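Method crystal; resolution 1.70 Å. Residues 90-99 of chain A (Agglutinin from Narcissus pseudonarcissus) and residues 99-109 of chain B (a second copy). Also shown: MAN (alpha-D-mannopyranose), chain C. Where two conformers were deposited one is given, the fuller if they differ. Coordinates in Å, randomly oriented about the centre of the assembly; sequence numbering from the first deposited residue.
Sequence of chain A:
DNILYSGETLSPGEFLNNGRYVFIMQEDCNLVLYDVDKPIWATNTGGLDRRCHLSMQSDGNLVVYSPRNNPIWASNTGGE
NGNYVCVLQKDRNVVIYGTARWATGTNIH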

ATOM      1  N   LYS A  90      -5.182  -3.709  10.426  1.00 17.28           N
ATOM      2  CA  LYS A  90      -5.487  -2.278  10.432  1.00 17.25           C
ATOM      3  C   LYS A  90      -5.983  -1.787  11.825  1.00 16.75           C
ATOM      4  O   LYS A  90      -5.940  -0.581  12.110  1.00 19.24           O
ATOM      5  CB  LYS A  90      -6.520  -1.940   9.338  1.00 17.39           C
ATOM      6  CG  LYS A  90      -7.899  -2.607   9.520  1.00 21.59           C
ATOM      7  CD  LYS A  90      -8.814  -2.321   8.333  1.00 22.27           C
ATOM      8  CE  LYS A  90     -10.164  -3.002   8.500  1.00 21.46           C
ATOM      9  NZ  LYS A  90     -11.058  -2.796   7.312  1.00 23.34           N
ATOM     10  N   ASP A  91      -6.454  -2.723  12.680  1.00 16.80           N
ATOM     11  CA  ASP A  91      -6.923  -2.366  14.042  1.00 17.93           C
ATOM     12  C   ASP A  91      -5.788  -2.475  15.090  1.00 16.65           C
ATOM     13  O   ASP A  91      -6.040  -2.382  16.277  1.00 16.28           O
ATOM     14  CB  ASP A  91      -8.156  -3.208  14.476  1.00 16.17           C
ATOM     15  CG  ASP A  91      -7.825  -4.703  14.720  1.00 16.78           C
ATOM     16  OD1 ASP A  91      -6.699  -5.151  14.432  1.00 16.46           O
ATOM     17  OD2 ASP A  91      -8.720  -5.417  15.207  1.00 21.28           O
ATOM     18  N   ARG A  92      -4.545  -2.710  14.603  1.00 17.05           N
ATOM     19  CA  ARG A  92      -3.301  -2.790  15.440  1.00 17.46           C
ATOM     20  C   ARG A  92      -3.036  -4.179  16.115  1.00 15.83           C
ATOM     21  O   ARG A  92      -2.051  -4.344  16.835  1.00 19.47           O
ATOM     22  CB  ARG A  92      -3.263  -1.646  16.510  1.00 17.95           C
ATOM     23  CG  ARG A  92      -1.827  -1.291  16.962  1.00 16.86           C
ATOM     24  CD  ARG A  92      -1.767  -0.152  17.992  1.00 16.66           C
ATOM     25  NE  ARG A  92      -2.201  -0.585  19.316  1.00 18.39           N
ATOM     26  CZ  ARG A  92      -2.168   0.184  20.410  1.00 24.00           C
ATOM     27  NH1 ARG A  92      -1.707   1.436  20.353  1.00 21.92           N
ATOM     28  NH2 ARG A  92      -2.583  -0.307  21.570  1.00 23.61           N
ATOM     29  N   ASN A  93      -3.896  -5.159  15.868  1.00 16.42           N
ATOM     30  CA  ASN A  93      -3.705  -6.465  16.433  1.00 17.08           C
ATOM     31  C   ASN A  93      -2.832  -7.270  15.464  1.00 17.66           C
ATOM     32  O   ASN A  93      -2.845  -7.009  14.253  1.00 16.66           O
ATOM     33  CB  ASN A  93      -5.065  -7.151  16.653  1.00 17.10           C
ATOM     34  CG  ASN A  93      -5.053  -8.201  17.826  1.00 20.78           C
ATOM     35  OD1 ASN A  93      -4.027  -8.430  18.479  1.00 19.07           O
ATOM     36  ND2 ASN A  93      -6.222  -8.798  18.093  1.00 17.78           N
ATOM     37  N   VAL A  94      -2.040  -8.210  16.003  1.00 15.66           N
ATOM     38  CA  VAL A  94      -1.210  -9.124  15.201  1.00 16.44           C
ATOM     39  C   VAL A  94      -1.847 -10.496  15.468  1.00 16.77           C
ATOM     40  O   VAL A  94      -1.862 -10.963  16.619  1.00 16.50           O
ATOM     41  CB  VAL A  94       0.247  -9.090  15.583  1.00 17.55           C
ATOM     42  CG1 VAL A  94       1.029 -10.120  14.780  1.00 17.23           C
ATOM     43  CG2 VAL A  94       0.831  -7.681  15.364  1.00 16.69           C
ATOM     44  N   VAL A  95      -2.381 -11.129  14.408  1.00 18.83           N
ATOM     45  CA  VAL A  95      -3.128 -12.385  14.537  1.00 15.99           C
ATOM     46  C   VAL A  95      -2.741 -13.510  13.563  1.00 16.83           C
ATOM     47  O   VAL A  95      -2.472 -13.262  12.391  1.00 14.52           O
ATOM     48  CB  VAL A  95      -4.658 -12.098  14.312  1.00 17.06           C
ATOM     49  CG1 VAL A  95      -5.507 -13.320  14.635  1.00 16.27           C
ATOM     50  CG2 VAL A  95      -5.117 -10.916  15.140  1.00 19.35           C
ATOM     51  N   ILE A  96      -2.738 -14.754  14.069  1.00 17.55           N
ATOM     52  CA  ILE A  96      -2.475 -15.937  13.249  1.00 17.00           C
ATOM     53  C   ILE A  96      -3.812 -16.595  12.897  1.00 15.72           C
ATOM     54  O   ILE A  96      -4.613 -16.910  13.808  1.00 17.47           O
ATOM     55  CB  ILE A  96      -1.624 -16.978  13.964  1.00 17.58           C
ATOM     56  CG1 ILE A  96      -0.226 -16.441  14.245  1.00 16.97           C
ATOM     57  CG2 ILE A  96      -1.516 -18.249  13.112  1.00 17.80           C
ATOM     58  CD1 ILE A  96       0.632 -17.388  15.063  1.00 19.81           C
ATOM     59  N   TYR A  97      -4.064 -16.796  11.591  1.00 17.31           N
ATOM     60  CA  TYR A  97      -5.297 -17.453  11.104  1.00 17.24           C
ATOM     61  C   TYR A  97      -4.965 -18.694  10.291  1.00 18.94           C
ATOM     62  O   TYR A  97      -3.952 -18.733   9.602  1.00 19.09           O
ATOM     63  CB  TYR A  97      -6.109 -16.537  10.199  1.00 15.71           C
ATOM     64  CG  TYR A  97      -6.679 -15.273  10.805  1.00 16.85           C
ATOM     65  CD1 TYR A  97      -5.981 -14.071  10.738  1.00 15.06           C
ATOM     66  CD2 TYR A  97      -7.946 -15.265  11.390  1.00 16.76           C
ATOM     67  CE1 TYR A  97      -6.508 -12.894  11.270  1.00 16.94           C
ATOM     68  CE2 TYR A  97      -8.487 -14.096  11.924  1.00 15.99           C
ATOM     69  CZ  TYR A  97      -7.764 -12.911  11.860  1.00 16.71           C
ATOM     70  OH  TYR A  97      -8.304 -11.746  12.389  1.00 18.70           O
ATOM     71  N   GLY A  98      -5.840 -19.704  10.345  1.00 19.72           N
ATOM     72  CA  GLY A  98      -5.645 -20.936   9.560  1.00 19.77           C
ATOM     73  C   GLY A  98      -6.431 -22.112  10.145  1.00 22.61           C
ATOM     74  O   GLY A  98      -6.933 -22.006  11.246  1.00 25.92           O
ATOM     75  N   THR A  99      -6.527 -23.231   9.413  0.50 23.26           N
ATOM     76  CA  THR A  99      -5.915 -23.385   8.086  0.50 21.69           C
ATOM     77  C   THR A  99      -6.835 -22.808   6.974  0.50 22.45           C
ATOM     78  O   THR A  99      -7.869 -22.197   7.273  0.50 22.08           O
ATOM     79  CB  THR A  99      -5.577 -24.864   7.795  0.50 23.39           C
ATOM     80  OG1 THR A  99      -4.816 -24.961   6.587  0.50 26.96           O
ATOM     81  CG2 THR A  99      -6.853 -25.704   7.676  0.50 21.11           C
TER
HETATM   82  C1  MAN C   2     -10.094  -8.904  17.885  1.00 23.62           C
HETATM   83  C2  MAN C   2      -9.857  -8.425  16.460  1.00 20.83           C
HETATM   84  C3  MAN C   2      -9.999  -9.588  15.475  1.00 21.25           C
HETATM   85  C4  MAN C   2      -9.089 -10.731  15.883  1.00 19.57           C
HETATM   86  C5  MAN C   2      -9.322 -11.105  17.354  1.00 20.85           C
HETATM   87  C6  MAN C   2      -8.347 -12.179  17.818  1.00 20.99           C
HETATM   88  O2  MAN C   2      -8.564  -7.836  16.360  1.00 17.61           O
HETATM   89  O3  MAN C   2      -9.683  -9.171  14.157  1.00 18.99           O
HETATM   90  O4  MAN C   2      -9.324 -11.854  15.034  1.00 18.15           O
HETATM   91  O5  MAN C   2      -9.188  -9.946  18.193  1.00 20.64           O
HETATM   92  O6  MAN C   2      -8.655 -12.563  19.152  1.00 24.23           O
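Chain B 99-109: TARWATGTNIH

Chain B lies along chain A in an antiparallel strand pairing between two copies of the agglutinin, held by backbone hydrogen bonds at one end and by a loop knitted together through side chains at the other. Strand 100-103 of chain B runs against strand 94-98 of chain A with 162° between their N-to-C directions and a closest axis approach of 4.8 Å, near enough for main chain to meet main chain. Arg B101 N donates to Ile A96 O at 2.9 Å, Ile A96 N to Trp B102 O at 3.0 Å, and Thr B104 N to Val A94 O at 3.0 Å.

The register sorts the side chains. Val A95 pairs with Ala B103 (CA to CA 4.4 Å) and Tyr A97 with Ala B100 (CA to CA 4.7 Å), all four on one face of the sheet. There the alanines of chain B meet larger partners: Val A95 CG1 lies 3.8 Å from Ala B100 CB, and Val A95 CG2 lies 3.9 Å from Ala B103 CB. Ile A96 and Trp B102 occupy the other face, where Ile A96 CD1 packs 3.7 Å from Trp B102 CE3. Arg B101, at phi/psi of -97/-31°, departs from extended geometry within the strand, whereas Trp B102 and Ala B103 are fully extended.

Beyond Ala B103 chain B leaves the strand, and side chains take over much of the pairing. Thr B104 turns its CB toward chain A, and its OG1 accepts from Val A94 N at 3.2 Å while donating to Thr B106 OG1 at 2.9 Å. Thr B106 OG1 donates in turn to Arg A92 O at 2.7 Å, so two p rotamers form a short relay. Gly B105 has a positive phi of 72°, which favours glycine. Asn A93 OD1 receives Thr B106 N at 3.2 Å and, weakly, Gly B105 N at 3.0 Å. Arg A92 NE donates to Thr B106 O at 3.0 Å, with Ile B108 CG2 over one face of the guanidinium, 3.4 Å from Arg A92 NH2. Ile B108 N then closes on Asp A91 O at 2.9 Å.

Asn A93 also serves the sugar: its ND2 donates to mannose O2 at 3.1 Å, and that O2 donates to Asp A91 OD2 at 2.7 Å. Mannose O4 donates to Tyr A97 OH at 2.8 Å, while Asn B107 CB approaches mannose O2 to 3.8 Å. The rule is economical: backbone bonds hold the strands across an irregularity at Arg B101, and side-chain bonds together with the backbone bond from Ile B108 N to Asp A91 O secure the tail.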

ATOM      1  N   THR B  99     -10.196 -20.496  12.118  0.50 23.26           N
ATOM      2  CA  THR B  99     -10.405 -19.284  12.925  0.50 21.69           C
ATOM      3  C   THR B  99      -9.059 -18.749  13.489  0.50 22.45           C
ATOM      4  O   THR B  99      -7.987 -19.262  13.142  0.50 22.08           O
ATOM      5  CB  THR B  99     -11.407 -19.543  14.072  0.50 23.39           C
ATOM      6  OG1 THR B  99     -11.733 -18.310  14.720  0.50 26.96           O
ATOM      7  CG2 THR B  99     -10.830 -20.531  15.091  0.50 21.11           C
ATOM      8  N   ALA B 100      -9.122 -17.715  14.341  1.00 20.92           N
ATOM      9  CA  ALA B 100      -7.901 -17.122  14.947  1.00 21.52           C
ATOM     10  C   ALA B 100      -7.294 -18.106  15.961  1.00 21.78           C
ATOM     11  O   ALA B 100      -7.989 -18.576  16.863  1.00 24.33           O
ATOM     12  CB  ALA B 100      -8.210 -15.806  15.599  1.00 21.19           C
ATOM     13  N   ARG B 101      -6.001 -18.398  15.804  0.50 20.48           N
ATOM     14  CA  ARG B 101      -5.290 -19.352  16.675  0.50 21.73           C
ATOM     15  C   ARG B 101      -4.512 -18.670  17.812  0.50 19.76           C
ATOM     16  O   ARG B 101      -4.352 -19.245  18.898  0.50 20.03           O
ATOM     17  CB  ARG B 101      -4.334 -20.190  15.833  0.50 21.86           C
ATOM     18  CG  ARG B 101      -5.004 -20.844  14.629  0.50 24.00           C
ATOM     19  CD  ARG B 101      -4.039 -21.625  13.796  0.50 28.27           C
ATOM     20  NE  ARG B 101      -3.527 -22.814  14.489  0.50 33.75           N
ATOM     21  CZ  ARG B 101      -4.130 -24.018  14.501  0.50 35.90           C
ATOM     22  NH1 ARG B 101      -3.568 -25.027  15.161  0.50 39.25           N
ATOM     23  NH2 ARG B 101      -5.297 -24.221  13.859  0.50 37.62           N
ATOM     24  N   TRP B 102      -4.030 -17.449  17.554  1.00 19.42           N
ATOM     25  CA  TRP B 102      -3.255 -16.689  18.523  1.00 18.37           C
ATOM     26  C   TRP B 102      -3.261 -15.226  18.146  1.00 19.44           C
ATOM     27  O   TRP B 102      -3.453 -14.895  16.990  1.00 17.44           O
ATOM     28  CB  TRP B 102      -1.810 -17.234  18.560  1.00 21.65           C
ATOM     29  CG  TRP B 102      -0.817 -16.407  19.363  1.00 21.22           C
ATOM     30  CD1 TRP B 102      -0.511 -16.548  20.679  1.00 22.45           C
ATOM     31  CD2 TRP B 102      -0.007 -15.323  18.876  1.00 22.06           C
ATOM     32  NE1 TRP B 102       0.436 -15.621  21.048  1.00 25.14           N
ATOM     33  CE2 TRP B 102       0.760 -14.856  19.959  1.00 24.57           C
ATOM     34  CE3 TRP B 102       0.138 -14.703  17.630  1.00 22.15           C
ATOM     35  CZ2 TRP B 102       1.668 -13.793  19.836  1.00 25.28           C
ATOM     36  CZ3 TRP B 102       1.043 -13.642  17.508  1.00 24.17           C
ATOM     37  CH2 TRP B 102       1.791 -13.203  18.604  1.00 23.10           C
ATOM     38  N   ALA B 103      -3.063 -14.344  19.136  1.00 17.23           N
ATOM     39  CA  ALA B 103      -3.020 -12.893  18.892  1.00 17.02           C
ATOM     40  C   ALA B 103      -2.262 -12.146  19.992  1.00 16.57           C
ATOM     41  O   ALA B 103      -2.205 -12.600  21.145  1.00 15.61           O
ATOM     42  CB  ALA B 103      -4.426 -12.333  18.757  1.00 18.89           C
ATOM     43  N   THR B 104      -1.675 -10.998  19.628  1.00 18.25           N
ATOM     44  CA  THR B 104      -0.943 -10.151  20.589  1.00 18.52           C
ATOM     45  C   THR B 104      -1.892  -9.431  21.569  1.00 19.27           C
ATOM     46  O   THR B 104      -1.469  -9.014  22.664  1.00 17.05           O
ATOM     47  CB  THR B 104      -0.076  -9.093  19.878  1.00 17.97           C
ATOM     48  OG1 THR B 104      -0.876  -8.383  18.932  1.00 16.77           O
ATOM     49  CG2 THR B 104       1.109  -9.743  19.149  1.00 17.38           C
ATOM     50  N   GLY B 105      -3.168  -9.279  21.172  1.00 19.72           N
ATOM     51  CA  GLY B 105      -4.181  -8.607  22.008  1.00 20.00           C
ATOM     52  C   GLY B 105      -3.973  -7.101  22.093  1.00 21.44           C
ATOM     53  O   GLY B 105      -4.349  -6.465  23.087  1.00 21.49           O
ATOM     54  N   THR B 106      -3.395  -6.530  21.038  1.00 18.98           N
ATOM     55  CA  THR B 106      -3.094  -5.098  20.975  1.00 19.72           C
ATOM     56  C   THR B 106      -4.090  -4.286  20.101  1.00 21.75           C
ATOM     57  O   THR B 106      -3.780  -3.159  19.677  1.00 19.36           O
ATOM     58  CB  THR B 106      -1.661  -4.885  20.453  1.00 19.37           C
ATOM     59  OG1 THR B 106      -1.501  -5.557  19.198  1.00 18.92           O
ATOM     60  CG2 THR B 106      -0.636  -5.440  21.447  1.00 20.18           C
ATOM     61  N   ASN B 107      -5.279  -4.850  19.849  1.00 20.65           N
ATOM     62  CA  ASN B 107      -6.294  -4.168  19.045  1.00 20.76           C
ATOM     63  C   ASN B 107      -6.848  -2.927  19.724  1.00 22.64           C
ATOM     64  O   ASN B 107      -6.879  -2.842  20.948  1.00 19.88           O
ATOM     65  CB  ASN B 107      -7.476  -5.108  18.708  1.00 22.24           C
ATOM     66  CG  ASN B 107      -8.164  -5.667  19.951  1.00 20.27           C
ATOM     67  OD1 ASN B 107      -7.509  -6.162  20.867  1.00 24.31           O
ATOM     68  ND2 ASN B 107      -9.494  -5.621  19.964  1.00 24.40           N
ATOM     69  N   ILE B 108      -7.278  -1.960  18.912  1.00 22.87           N
ATOM     70  CA  ILE B 108      -7.882  -0.727  19.419  1.00 28.67           C
ATOM     71  C   ILE B 108      -9.153  -0.443  18.631  1.00 32.55           C
ATOM     72  O   ILE B 108      -9.347  -0.979  17.534  1.00 30.18           O
ATOM     73  CB  ILE B 108      -6.901   0.486  19.361  1.00 28.78           C
ATOM     74  CG1 ILE B 108      -6.476   0.794  17.926  1.00 31.88           C
ATOM     75  CG2 ILE B 108      -5.682   0.219  20.213  1.00 30.67           C
ATOM     76  CD1 ILE B 108      -5.488   1.946  17.821  1.00 31.92           C
ATOM     77  N   HIS B 109     -10.030   0.382  19.196  1.00 37.10           N
ATOM     78  CA  HIS B 109     -11.295   0.742  18.532  1.00 40.11           C
ATOM     79  C   HIS B 109     -11.158   2.052  17.755  1.00 43.69           C
ATOM     80  O   HIS B 109     -12.133   2.571  17.202  1.00 46.11           O
ATOM     81  CB  HIS B 109     -12.421   0.845  19.551  1.00 42.64           C
ATOM     82  CG  HIS B 109     -12.757  -0.454  20.206  1.00 44.21           C
ATOM     83  ND1 HIS B 109     -12.132  -0.895  21.351  1.00 47.21           N
ATOM     84  CD2 HIS B 109     -13.653  -1.413  19.872  1.00 48.28           C
ATOM     85  CE1 HIS B 109     -12.628  -2.069  21.696  1.00 48.04           C
ATOM     86  NE2 HIS B 109     -13.553  -2.406  20.815  1.00 50.81           N
ATOM     87  OXT HIS B 109     -10.067   2.621  17.655  1.00 46.37           O
TER
HETATM   88  O   HOH W   1      -4.976  -2.129  22.805  1.00 50.13           O